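Local coordinates for putative pachytene checkpoint protein 2 (Caenorhabditis elegans, PDB 4XGU) that hydrolyses ATP as a AAA+ protein remodeler of the PCH2 subfamily and probably plays a key role in chromosome recombination during meiosis, at residues N10-R16 against E67-T73; I17-F21 against K99-D103; D324-Y328 against A376-R380; F368-L372 against L405-M409. Residues are numbered along the deposited sequence.

Contact 1 of 4, residues N10-R16 against E67-T73; sequences NIHAEIR and EKLVIGT
A classic beta bulge closes this antiparallel strand pair: E67 and K68 both face R16, whose O accepts E67 N at 2.7 Å and, weakly, K68 N at 3.5 Å. The pair belongs to the three-stranded sheet of the Pch2 N-terminal domain, with strand 12-16 in the middle, between 68-72 and 95-98. The axes run at 171°, 4.6 Å apart. H12-G72, E14-V70 and R16-K68 are hydrogen-bonded pairs (H12 N to G72 O 3.0 Å, E14 N to V70 O 2.8 Å, R16 N to K68 O 2.7 Å); A13-I71 and I15-L69 are non-hydrogen-bonded pairs, CA atoms 4.5 and 4.3 Å apart. A13, I15, L69 and I71 share the face covered by helix 30-41, and I15 CG1 meets L69 CB at 4.0 Å. On the other face E14 hydrogen-bonds H195. R16, chi1 t, lays its guanidinium over K68 CB, and its NH2 forms a salt bridge with D133. Its NH1 makes a long salt bridge to E67 OE1, 3.3 Å.

Contact 2 of 4, residues I17-F21 against K99-D103; sequences ICQKF and KLHKD
Neither segment is a regular helix or strand. I17 and C18 are extended (psi 171° and 157°), Q19 and K20 drop to helical angles (-66/-41 and -64/-23), and F21 opens out again, so the chain turns back on itself, held by a weak F21 N to C18 O hydrogen bond of 3.2 Å. K99, L100 and H101 are extended, with psi between 131° and 144°; K102 bends at -110/12. The backbones come closest at their starts, I17 CA to K99 CA 5.6 Å, and then diverge. This is where two adjacent parallel strands of the N-terminal sheet, 12-16 and 95-98, run out: 17-21 leads on toward helix 30-41, while 99-103 heads for strand 106-107 at the margin of the seven-stranded sheet. The side chain of K99 bridges the gap. Its CA-to-CB bond points toward 17-21, and with chi1 p, chi2 t, chi3 p and chi4 t the chain passes C18 O (CE at 3.6 Å) and brings NZ into the turn. There NZ donates to two backbone carbonyls, Q19 O at 2.8 Å and F21 O at 3.0 Å. Q19 (chi1 m, chi2 p) reaches back the other way, its NE2 giving a weak hydrogen bond to L100 O at 3.4 Å and lying 4.0 Å from K102 CE.

Contact 3 of 4, residues D324-Y328 against A376-R380; sequences DFARY and AQEAR
D324 sits in the first turn of helix 324-340, and its carboxylate serves two arginines. With chi1 m, OD1 takes a very short hydrogen-bonded salt bridge from R327 NH2, 2.4 Å, while OD2 forms a long one with R380 NH2, 3.5 Å, near the plane of that guanidinium. D324 O is 3.8 Å from A376 CB. R327 points toward the other segment, the end of helix 367-378 and the turn after it, so the contact joins the start of one helix to the end of another within the AAA+ lid. Its chi angles m, t, m carry the side chain past A376 (CB to CB 4.0 Å) to A379, where CD is 3.1 Å from A379 O. One face of the guanidinium lies over R380 CA; NH1 is 3.0 Å from R380 O, but the angle is too poor for a hydrogen bond. The R327 side chain is about 9 Å from the bound ADP. Y328 N lies 3.8 Å from A376 CB, and Y328 CB 4.2 Å from it; these two residues have the closest CA atoms, 5.4 Å. Chi1 t leads the ring away, where Y328 OH hydrogen-bonds Q356 O.

Contact 4 of 4, residues F368-L372 against L405-M409; sequences FTEIL and LPNCM
This is an apolar helix-to-helix contact in the C-terminal lid, between the early part of helix 367-378 and the first turn of helix 405-420. The two short segments run nearly the same way, 19° between axes that are 11.0 Å apart, so large side chains have to fill the gap; the closest CA atoms, of L372 and M409, are 6.6 Å apart. F368 points toward the partner helix, chi1 -92°. L405 CD2 sits over its ring in a short CH-pi contact almost on the ring normal, 3.3 Å from the centroid and 3° off it, while P406 CG approaches the ring edge, 3.9 Å from CZ. Here the packing joins two helices of the helical AAA+ lid; L372 also packs on L331 and I335 of helix 324-340. One turn on from L405, M409 (chi2 and chi3 p) has the most surface covered of the residues in 405-409: CG meets I371 CG2 at 3.6 Å, SD meets L372 CD1 at 3.8 Å, and CE lies 4.4 Å from F368 CD1.

The four contacts fall into two pairs, one in the N-terminal part and one in the lid. Contacts 1 and 2 adjoin, centres 16 Å apart: 17-21 carries straight on from 10-16, E67 OE2 touches C18 SG at 3.3 Å, and R16 NE packs 3.7 Å from L100 CD2. Contacts 3 and 4 share helix 367-378, with centres 14 Å apart, and Y328 joins them, its OH 3.3 Å from T369 CG2 and its CE2 3.5 Å from L372 CD2. Between the pairs, contacts 1 and 3 stay about 16 Å apart at their nearest atoms. Contact 3 does not touch the ADP: its R327 side chain lies about 9 Å from the nucleotide and about 10 Å from the side chain of T183 in the predicted ATP-binding loop.

Contact 1 of 4, residues N10-R16 against E67-T73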
loop_
_atom_site.group_PDB
_atom_site.type_symbol
_atom_site.label_atom_id
_atom_site.label_comp_id
_atom_site.label_asym_id
_atom_site.label_seq_id
_atom_site.Cartn_x
_atom_site.Cartn_y
_atom_site.Cartn_z
ATOM N N ASN B 10 19.621 -1.677 54.278
ATOM C CA ASN B 10 18.270 -1.147 54.103
ATOM C C ASN B 10 17.214 -2.223 53.905
ATOM O O ASN B 10 17.157 -2.885 52.867
ATOM C CB ASN B 10 18.219 -0.174 52.927
ATOM C CG ASN B 10 18.080 1.271 53.370
ATOM O OD1 ASN B 10 18.405 1.617 54.507
ATOM N ND2 ASN B 10 17.588 2.122 52.474
ATOM N N ILE B 11 16.375 -2.384 54.921
ATOM C CA ILE B 11 15.231 -3.274 54.847
ATOM C C ILE B 11 13.990 -2.487 55.233
ATOM O O ILE B 11 14.033 -1.658 56.142
ATOM C CB ILE B 11 15.387 -4.495 55.772
ATOM C CG1 ILE B 11 16.772 -5.119 55.607
ATOM C CG2 ILE B 11 14.305 -5.521 55.486
ATOM C CD1 ILE B 11 16.976 -6.366 56.433
ATOM N N HIS B 12 12.885 -2.740 54.540
ATOM C CA HIS B 12 11.658 -1.998 54.784
ATOM C C HIS B 12 10.612 -2.850 55.492
ATOM O O HIS B 12 10.681 -4.080 55.483
ATOM C CB HIS B 12 11.092 -1.463 53.467
ATOM C CG HIS B 12 12.000 -0.501 52.768
ATOM N ND1 HIS B 12 11.823 0.867 52.827
ATOM C CD2 HIS B 12 13.092 -0.705 51.996
ATOM C CE1 HIS B 12 12.767 1.459 52.120
ATOM N NE2 HIS B 12 13.552 0.530 51.606
ATOM N N ALA B 13 9.643 -2.186 56.108
ATOM C CA ALA B 13 8.532 -2.885 56.725
ATOM C C ALA B 13 7.220 -2.152 56.462
ATOM O O ALA B 13 7.098 -0.955 56.727
ATOM C CB ALA B 13 8.765 -3.049 58.216
ATOM N N GLU B 14 6.247 -2.881 55.929
ATOM C CA GLU B 14 4.924 -2.336 55.670
ATOM C C GLU B 14 3.949 -2.929 56.672
ATOM O O GLU B 14 3.884 -4.144 56.830
ATOM C CB GLU B 14 4.478 -2.639 54.239
ATOM C CG GLU B 14 5.490 -2.231 53.179
ATOM C CD GLU B 14 5.174 -2.806 51.809
ATOM O OE1 GLU B 14 4.068 -3.365 51.639
ATOM O OE2 GLU B 14 6.033 -2.702 50.904
ATOM N N ILE B 15 3.204 -2.070 57.356
ATOM C CA ILE B 15 2.271 -2.528 58.375
ATOM C C ILE B 15 0.871 -1.986 58.125
ATOM O O ILE B 15 0.661 -0.774 58.096
ATOM C CB ILE B 15 2.730 -2.103 59.780
ATOM C CG1 ILE B 15 4.109 -2.688 60.090
ATOM C CG2 ILE B 15 1.718 -2.537 60.828
ATOM C CD1 ILE B 15 4.670 -2.247 61.428
ATOM N N ARG B 16 -0.087 -2.888 57.939
ATOM C CA ARG B 16 -1.476 -2.493 57.746
ATOM C C ARG B 16 -2.214 -2.415 59.078
ATOM O O ARG B 16 -2.376 -3.425 59.765
ATOM C CB ARG B 16 -2.193 -3.471 56.813
ATOM C CG ARG B 16 -3.599 -3.036 56.433
ATOM C CD ARG B 16 -4.521 -4.224 56.239
ATOM N NE ARG B 16 -3.965 -5.217 55.327
ATOM C CZ ARG B 16 -4.530 -6.395 55.083
ATOM N NH1 ARG B 16 -5.666 -6.721 55.684
ATOM N NH2 ARG B 16 -3.961 -7.247 54.242
ATOM N N GLU B 67 -2.883 -5.473 61.398
ATOM C CA GLU B 67 -3.762 -6.411 60.716
ATOM C C GLU B 67 -2.911 -7.345 59.862
ATOM O O GLU B 67 -3.270 -8.495 59.626
ATOM C CB GLU B 67 -4.787 -5.661 59.859
ATOM C CG GLU B 67 -6.158 -6.316 59.787
ATOM C CD GLU B 67 -7.222 -5.394 59.208
ATOM O OE1 GLU B 67 -7.040 -4.901 58.073
ATOM O OE2 GLU B 67 -8.241 -5.157 59.894
ATOM N N LYS B 68 -1.767 -6.833 59.418
ATOM C CA LYS B 68 -0.830 -7.587 58.594
ATOM C C LYS B 68 0.458 -6.790 58.427
ATOM O O LYS B 68 0.422 -5.573 58.243
ATOM C CB LYS B 68 -1.447 -7.909 57.229
ATOM C CG LYS B 68 -0.460 -8.317 56.145
ATOM C CD LYS B 68 -1.206 -8.792 54.904
ATOM C CE LYS B 68 -0.340 -8.711 53.657
ATOM N NZ LYS B 68 -1.078 -9.144 52.435
ATOM N N LEU B 69 1.597 -7.466 58.513
ATOM C CA LEU B 69 2.865 -6.787 58.297
ATOM C C LEU B 69 3.731 -7.554 57.309
ATOM O O LEU B 69 3.651 -8.778 57.213
ATOM C CB LEU B 69 3.611 -6.584 59.623
ATOM C CG LEU B 69 4.374 -7.753 60.251
ATOM C CD1 LEU B 69 5.834 -7.787 59.806
ATOM C CD2 LEU B 69 4.284 -7.675 61.762
ATOM N N VAL B 70 4.548 -6.815 56.566
ATOM C CA VAL B 70 5.503 -7.399 55.633
ATOM C C VAL B 70 6.885 -6.819 55.894
ATOM O O VAL B 70 7.031 -5.613 56.072
ATOM C CB VAL B 70 5.121 -7.132 54.164
ATOM C CG1 VAL B 70 6.004 -7.950 53.231
ATOM C CG2 VAL B 70 3.651 -7.441 53.922
ATOM N N ILE B 71 7.893 -7.683 55.934
ATOM C CA ILE B 71 9.279 -7.238 56.012
ATOM C C ILE B 71 10.037 -7.719 54.783
ATOM O O ILE B 71 10.127 -8.920 54.529
ATOM C CB ILE B 71 9.973 -7.752 57.277
ATOM C CG1 ILE B 71 9.273 -7.205 58.518
ATOM C CG2 ILE B 71 11.443 -7.355 57.276
ATOM C CD1 ILE B 71 9.933 -7.611 59.810
ATOM N N GLY B 72 10.580 -6.781 54.018
ATOM C CA GLY B 72 11.213 -7.133 52.763
ATOM C C GLY B 72 12.435 -6.311 52.415
ATOM O O GLY B 72 12.546 -5.143 52.787
ATOM N N THR B 73 13.356 -6.938 51.694
ATOM C CA THR B 73 14.532 -6.255 51.181
ATOM C C THR B 73 14.888 -6.801 49.810
ATOM O O THR B 73 14.501 -7.916 49.456
ATOM C CB THR B 73 15.740 -6.419 52.106
ATOM O OG1 THR B 73 16.867 -5.741 51.539
ATOM C CG2 THR B 73 16.073 -7.893 52.264
#

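Contact 2 of 4, residues I17-F21 against K99-D103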
loop_
_atom_site.group_PDB
_atom_site.type_symbol
_atom_site.label_atom_id
_atom_site.label_comp_id
_atom_site.label_asym_id
_atom_site.label_seq_id
_atom_site.Cartn_x
_atom_site.Cartn_y
_atom_site.Cartn_z
ATOM N N ILE B 17 -2.661 -1.217 59.440
ATOM C CA ILE B 17 -3.466 -1.037 60.646
ATOM C C ILE B 17 -4.958 -1.084 60.341
ATOM O O ILE B 17 -5.367 -1.099 59.179
ATOM C CB ILE B 17 -3.158 0.296 61.346
ATOM C CG1 ILE B 17 -3.102 1.430 60.322
ATOM C CG2 ILE B 17 -1.858 0.204 62.124
ATOM C CD1 ILE B 17 -2.744 2.769 60.919
ATOM N N CYS B 18 -5.768 -1.109 61.394
ATOM C CA CYS B 18 -7.217 -1.089 61.244
ATOM C C CYS B 18 -7.689 0.292 60.817
ATOM O O CYS B 18 -7.001 1.286 61.044
ATOM C CB CYS B 18 -7.907 -1.496 62.549
ATOM S SG CYS B 18 -8.529 -3.196 62.572
ATOM N N GLN B 19 -8.865 0.350 60.199
ATOM C CA GLN B 19 -9.475 1.631 59.866
ATOM C C GLN B 19 -9.833 2.362 61.150
ATOM O O GLN B 19 -9.633 3.572 61.258
ATOM C CB GLN B 19 -10.717 1.452 58.988
ATOM C CG GLN B 19 -10.430 1.125 57.527
ATOM C CD GLN B 19 -10.073 -0.333 57.306
ATOM O OE1 GLN B 19 -10.259 -1.175 58.188
ATOM N NE2 GLN B 19 -9.559 -0.642 56.119
ATOM N N LYS B 20 -10.353 1.619 62.125
ATOM C CA LYS B 20 -10.736 2.192 63.414
ATOM C C LYS B 20 -9.527 2.743 64.161
ATOM O O LYS B 20 -9.670 3.604 65.027
ATOM C CB LYS B 20 -11.463 1.155 64.278
ATOM C CG LYS B 20 -12.911 0.909 63.855
ATOM C CD LYS B 20 -13.819 0.642 65.049
ATOM C CE LYS B 20 -14.086 -0.841 65.233
ATOM N NZ LYS B 20 -14.900 -1.109 66.455
ATOM N N PHE B 21 -8.343 2.239 63.827
ATOM C CA PHE B 21 -7.107 2.805 64.349
ATOM C C PHE B 21 -6.926 4.209 63.775
ATOM O O PHE B 21 -6.818 4.375 62.559
ATOM C CB PHE B 21 -5.906 1.921 63.995
ATOM C CG PHE B 21 -4.705 2.131 64.882
ATOM C CD1 PHE B 21 -4.026 3.343 64.887
ATOM C CD2 PHE B 21 -4.247 1.107 65.697
ATOM C CE1 PHE B 21 -2.925 3.532 65.696
ATOM C CE2 PHE B 21 -3.147 1.291 66.508
ATOM C CZ PHE B 21 -2.485 2.504 66.509
ATOM N N LYS B 99 -3.412 2.055 55.778
ATOM C CA LYS B 99 -4.721 1.412 55.778
ATOM C C LYS B 99 -5.234 1.421 54.339
ATOM O O LYS B 99 -5.185 2.454 53.679
ATOM C CB LYS B 99 -5.686 2.133 56.728
ATOM C CG LYS B 99 -5.828 3.626 56.462
ATOM C CD LYS B 99 -6.889 4.256 57.343
ATOM C CE LYS B 99 -6.576 4.045 58.812
ATOM N NZ LYS B 99 -7.625 4.628 59.686
ATOM N N LEU B 100 -5.697 0.280 53.839
ATOM C CA LEU B 100 -6.114 0.173 52.444
ATOM C C LEU B 100 -7.527 0.670 52.232
ATOM O O LEU B 100 -8.392 0.463 53.081
ATOM C CB LEU B 100 -6.014 -1.274 51.953
ATOM C CG LEU B 100 -6.160 -2.463 52.899
ATOM C CD1 LEU B 100 -7.612 -2.757 53.335
ATOM C CD2 LEU B 100 -5.475 -3.654 52.278
ATOM N N HIS B 101 -7.762 1.307 51.089
ATOM C CA HIS B 101 -9.095 1.783 50.763
ATOM C C HIS B 101 -9.891 0.649 50.138
ATOM O O HIS B 101 -9.349 -0.135 49.355
ATOM C CB HIS B 101 -9.037 2.982 49.812
ATOM C CG HIS B 101 -7.819 3.836 49.984
ATOM N ND1 HIS B 101 -7.800 4.963 50.779
ATOM C CD2 HIS B 101 -6.578 3.730 49.456
ATOM C CE1 HIS B 101 -6.597 5.508 50.738
ATOM N NE2 HIS B 101 -5.837 4.780 49.941
ATOM N N LYS B 102 -11.172 0.553 50.486
ATOM C CA LYS B 102 -12.051 -0.468 49.917
ATOM C C LYS B 102 -13.066 0.161 48.982
ATOM O O LYS B 102 -14.034 -0.481 48.567
ATOM C CB LYS B 102 -12.766 -1.257 51.020
ATOM C CG LYS B 102 -12.768 -0.594 52.385
ATOM C CD LYS B 102 -12.898 -1.641 53.480
ATOM C CE LYS B 102 -11.737 -2.623 53.424
ATOM N NZ LYS B 102 -11.907 -3.759 54.374
ATOM N N ASP B 103 -12.820 1.426 48.657
ATOM C CA ASP B 103 -13.706 2.221 47.817
ATOM C C ASP B 103 -13.985 1.540 46.479
ATOM O O ASP B 103 -15.055 1.713 45.896
ATOM C CB ASP B 103 -13.091 3.603 47.584
ATOM C CG ASP B 103 -12.460 4.185 48.840
ATOM O OD1 ASP B 103 -12.425 3.485 49.877
ATOM O OD2 ASP B 103 -11.986 5.338 48.783
#

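Contact 3 of 4, residues D324-Y328 against A376-R380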
loop_
_atom_site.group_PDB
_atom_site.type_symbol
_atom_site.label_atom_id
_atom_site.label_comp_id
_atom_site.label_asym_id
_atom_site.label_seq_id
_atom_site.Cartn_x
_atom_site.Cartn_y
_atom_site.Cartn_z
ATOM N N ASP B 324 10.584 -25.285 35.424
ATOM C CA ASP B 324 10.182 -26.491 36.147
ATOM C C ASP B 324 10.121 -26.271 37.657
ATOM O O ASP B 324 9.221 -26.775 38.328
ATOM C CB ASP B 324 11.135 -27.646 35.827
ATOM C CG ASP B 324 11.045 -28.090 34.382
ATOM O OD1 ASP B 324 10.866 -27.220 33.503
ATOM O OD2 ASP B 324 11.149 -29.309 34.125
ATOM N N PHE B 325 11.079 -25.516 38.186
ATOM C CA PHE B 325 11.093 -25.190 39.608
ATOM C C PHE B 325 9.931 -24.272 39.973
ATOM O O PHE B 325 9.319 -24.422 41.029
ATOM C CB PHE B 325 12.418 -24.534 39.999
ATOM C CG PHE B 325 12.397 -23.881 41.356
ATOM C CD1 PHE B 325 12.669 -24.613 42.494
ATOM C CD2 PHE B 325 12.108 -22.529 41.488
ATOM C CE1 PHE B 325 12.649 -24.014 43.738
ATOM C CE2 PHE B 325 12.088 -21.926 42.731
ATOM C CZ PHE B 325 12.359 -22.668 43.857
ATOM N N ALA B 326 9.644 -23.312 39.102
ATOM C CA ALA B 326 8.570 -22.360 39.348
ATOM C C ALA B 326 7.208 -23.041 39.254
ATOM O O ALA B 326 6.299 -22.738 40.030
ATOM C CB ALA B 326 8.653 -21.200 38.372
ATOM N N ARG B 327 7.074 -23.963 38.304
ATOM C CA ARG B 327 5.833 -24.713 38.140
ATOM C C ARG B 327 5.494 -25.486 39.407
ATOM O O ARG B 327 4.347 -25.480 39.855
ATOM C CB ARG B 327 5.927 -25.672 36.953
ATOM C CG ARG B 327 5.636 -25.038 35.604
ATOM C CD ARG B 327 5.888 -26.026 34.475
ATOM N NE ARG B 327 7.305 -26.134 34.133
ATOM C CZ ARG B 327 7.843 -25.636 33.025
ATOM N NH1 ARG B 327 7.079 -25.006 32.141
ATOM N NH2 ARG B 327 9.143 -25.773 32.792
ATOM N N TYR B 328 6.497 -26.143 39.983
ATOM C CA TYR B 328 6.317 -26.880 41.229
ATOM C C TYR B 328 5.824 -25.952 42.333
ATOM O O TYR B 328 4.911 -26.294 43.085
ATOM C CB TYR B 328 7.626 -27.559 41.657
ATOM C CG TYR B 328 7.589 -28.133 43.059
ATOM C CD1 TYR B 328 7.900 -27.346 44.162
ATOM C CD2 TYR B 328 7.248 -29.463 43.279
ATOM C CE1 TYR B 328 7.857 -27.860 45.441
ATOM C CE2 TYR B 328 7.211 -29.987 44.558
ATOM C CZ TYR B 328 7.515 -29.181 45.634
ATOM O OH TYR B 328 7.477 -29.696 46.908
ATOM N N ALA B 376 5.205 -31.422 37.598
ATOM C CA ALA B 376 5.701 -30.166 37.048
ATOM C C ALA B 376 6.471 -30.405 35.751
ATOM O O ALA B 376 6.464 -29.564 34.851
ATOM C CB ALA B 376 6.578 -29.454 38.064
ATOM N N GLN B 377 7.130 -31.559 35.664
ATOM C CA GLN B 377 7.838 -31.950 34.449
ATOM C C GLN B 377 6.864 -32.265 33.319
ATOM O O GLN B 377 7.184 -32.086 32.144
ATOM C CB GLN B 377 8.737 -33.161 34.710
ATOM C CG GLN B 377 10.116 -32.823 35.253
ATOM C CD GLN B 377 11.019 -34.040 35.319
ATOM O OE1 GLN B 377 10.546 -35.175 35.401
ATOM N NE2 GLN B 377 12.325 -33.810 35.274
ATOM N N GLU B 378 5.673 -32.738 33.679
ATOM C CA GLU B 378 4.665 -33.078 32.685
ATOM C C GLU B 378 3.881 -31.845 32.253
ATOM O O GLU B 378 3.191 -31.870 31.237
ATOM C CB GLU B 378 3.702 -34.144 33.222
ATOM C CG GLU B 378 4.361 -35.371 33.849
ATOM C CD GLU B 378 5.036 -36.283 32.838
ATOM O OE1 GLU B 378 5.084 -35.934 31.639
ATOM O OE2 GLU B 378 5.521 -37.361 33.243
ATOM N N ALA B 379 3.994 -30.768 33.023
ATOM C CA ALA B 379 3.218 -29.557 32.772
ATOM C C ALA B 379 4.058 -28.453 32.142
ATOM O O ALA B 379 3.906 -27.283 32.486
ATOM C CB ALA B 379 2.594 -29.060 34.067
ATOM N N ARG B 380 4.932 -28.825 31.214
ATOM C CA ARG B 380 5.861 -27.870 30.619
ATOM C C ARG B 380 5.174 -26.846 29.716
ATOM O O ARG B 380 5.573 -25.682 29.676
ATOM C CB ARG B 380 6.947 -28.612 29.838
ATOM C CG ARG B 380 7.989 -29.261 30.733
ATOM C CD ARG B 380 9.127 -29.879 29.937
ATOM N NE ARG B 380 10.270 -30.183 30.795
ATOM C CZ ARG B 380 11.093 -31.210 30.612
ATOM N NH1 ARG B 380 10.901 -32.045 29.600
ATOM N NH2 ARG B 380 12.105 -31.405 31.446
#

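Contact 4 of 4, residues F368-L372 against L405-M409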
loop_
_atom_site.group_PDB
_atom_site.type_symbol
_atom_site.label_atom_id
_atom_site.label_comp_id
_atom_site.label_asym_id
_atom_site.label_seq_id
_atom_site.Cartn_x
_atom_site.Cartn_y
_atom_site.Cartn_z
ATOM N N PHE B 368 6.780 -37.510 47.826
ATOM C CA PHE B 368 5.638 -36.657 47.502
ATOM C C PHE B 368 6.108 -35.341 46.896
ATOM O O PHE B 368 5.505 -34.832 45.952
ATOM C CB PHE B 368 4.786 -36.390 48.743
ATOM C CG PHE B 368 3.673 -37.377 48.933
ATOM C CD1 PHE B 368 2.983 -37.879 47.841
ATOM C CD2 PHE B 368 3.320 -37.809 50.200
ATOM C CE1 PHE B 368 1.959 -38.791 48.008
ATOM C CE2 PHE B 368 2.297 -38.722 50.377
ATOM C CZ PHE B 368 1.614 -39.214 49.277
ATOM N N THR B 369 7.184 -34.795 47.451
ATOM C CA THR B 369 7.839 -33.632 46.870
ATOM C C THR B 369 8.347 -33.988 45.476
ATOM O O THR B 369 8.250 -33.191 44.542
ATOM C CB THR B 369 9.010 -33.142 47.751
ATOM O OG1 THR B 369 8.507 -32.693 49.015
ATOM C CG2 THR B 369 9.761 -32.008 47.077
ATOM N N GLU B 370 8.869 -35.204 45.342
ATOM C CA GLU B 370 9.407 -35.683 44.072
ATOM C C GLU B 370 8.300 -36.001 43.067
ATOM O O GLU B 370 8.413 -35.666 41.886
ATOM C CB GLU B 370 10.284 -36.919 44.297
ATOM C CG GLU B 370 10.942 -37.462 43.036
ATOM C CD GLU B 370 12.008 -36.533 42.481
ATOM O OE1 GLU B 370 12.550 -35.715 43.253
ATOM O OE2 GLU B 370 12.303 -36.621 41.269
ATOM N N ILE B 371 7.236 -36.649 43.535
ATOM C CA ILE B 371 6.108 -36.989 42.671
ATOM C C ILE B 371 5.462 -35.722 42.117
ATOM O O ILE B 371 5.113 -35.657 40.938
ATOM C CB ILE B 371 5.045 -37.825 43.415
ATOM C CG1 ILE B 371 5.599 -39.200 43.781
ATOM C CG2 ILE B 371 3.813 -38.013 42.551
ATOM C CD1 ILE B 371 4.701 -39.986 44.707
ATOM N N LEU B 372 5.317 -34.715 42.973
ATOM C CA LEU B 372 4.752 -33.435 42.563
ATOM C C LEU B 372 5.663 -32.731 41.565
ATOM O O LEU B 372 5.192 -32.091 40.625
ATOM C CB LEU B 372 4.509 -32.539 43.779
ATOM C CG LEU B 372 3.921 -31.154 43.498
ATOM C CD1 LEU B 372 2.619 -31.274 42.723
ATOM C CD2 LEU B 372 3.704 -30.392 44.795
ATOM N N LEU B 405 -4.244 -36.708 50.072
ATOM C CA LEU B 405 -3.008 -36.244 49.444
ATOM C C LEU B 405 -2.490 -37.187 48.342
ATOM O O LEU B 405 -2.074 -36.707 47.284
ATOM C CB LEU B 405 -1.922 -36.025 50.505
ATOM C CG LEU B 405 -0.748 -35.123 50.112
ATOM C CD1 LEU B 405 -0.217 -34.407 51.328
ATOM C CD2 LEU B 405 0.374 -35.909 49.457
ATOM N N PRO B 406 -2.496 -38.517 48.577
ATOM C CA PRO B 406 -2.056 -39.389 47.481
ATOM C C PRO B 406 -2.941 -39.289 46.240
ATOM O O PRO B 406 -2.427 -39.284 45.121
ATOM C CB PRO B 406 -2.142 -40.790 48.091
ATOM C CG PRO B 406 -1.987 -40.570 49.550
ATOM C CD PRO B 406 -2.705 -39.285 49.820
ATOM N N ASN B 407 -4.253 -39.209 46.437
ATOM C CA ASN B 407 -5.175 -39.061 45.317
ATOM C C ASN B 407 -5.050 -37.690 44.663
ATOM O O ASN B 407 -5.203 -37.554 43.448
ATOM C CB ASN B 407 -6.615 -39.295 45.772
ATOM C CG ASN B 407 -7.219 -40.542 45.161
ATOM O OD1 ASN B 407 -6.834 -40.959 44.068
ATOM N ND2 ASN B 407 -8.172 -41.146 45.862
ATOM N N CYS B 408 -4.769 -36.679 45.480
ATOM C CA CYS B 408 -4.596 -35.314 44.998
ATOM C C CYS B 408 -3.498 -35.221 43.946
ATOM O O CYS B 408 -3.652 -34.547 42.928
ATOM C CB CYS B 408 -4.280 -34.379 46.163
ATOM S SG CYS B 408 -3.666 -32.766 45.658
ATOM N N MET B 409 -2.389 -35.904 44.206
ATOM C CA MET B 409 -1.281 -35.964 43.264
ATOM C C MET B 409 -1.714 -36.664 41.978
ATOM O O MET B 409 -1.330 -36.264 40.878
ATOM C CB MET B 409 -0.090 -36.687 43.895
ATOM C CG MET B 409 1.221 -35.925 43.814
ATOM S SD MET B 409 1.137 -34.268 44.519
ATOM C CE MET B 409 0.532 -34.624 46.163
#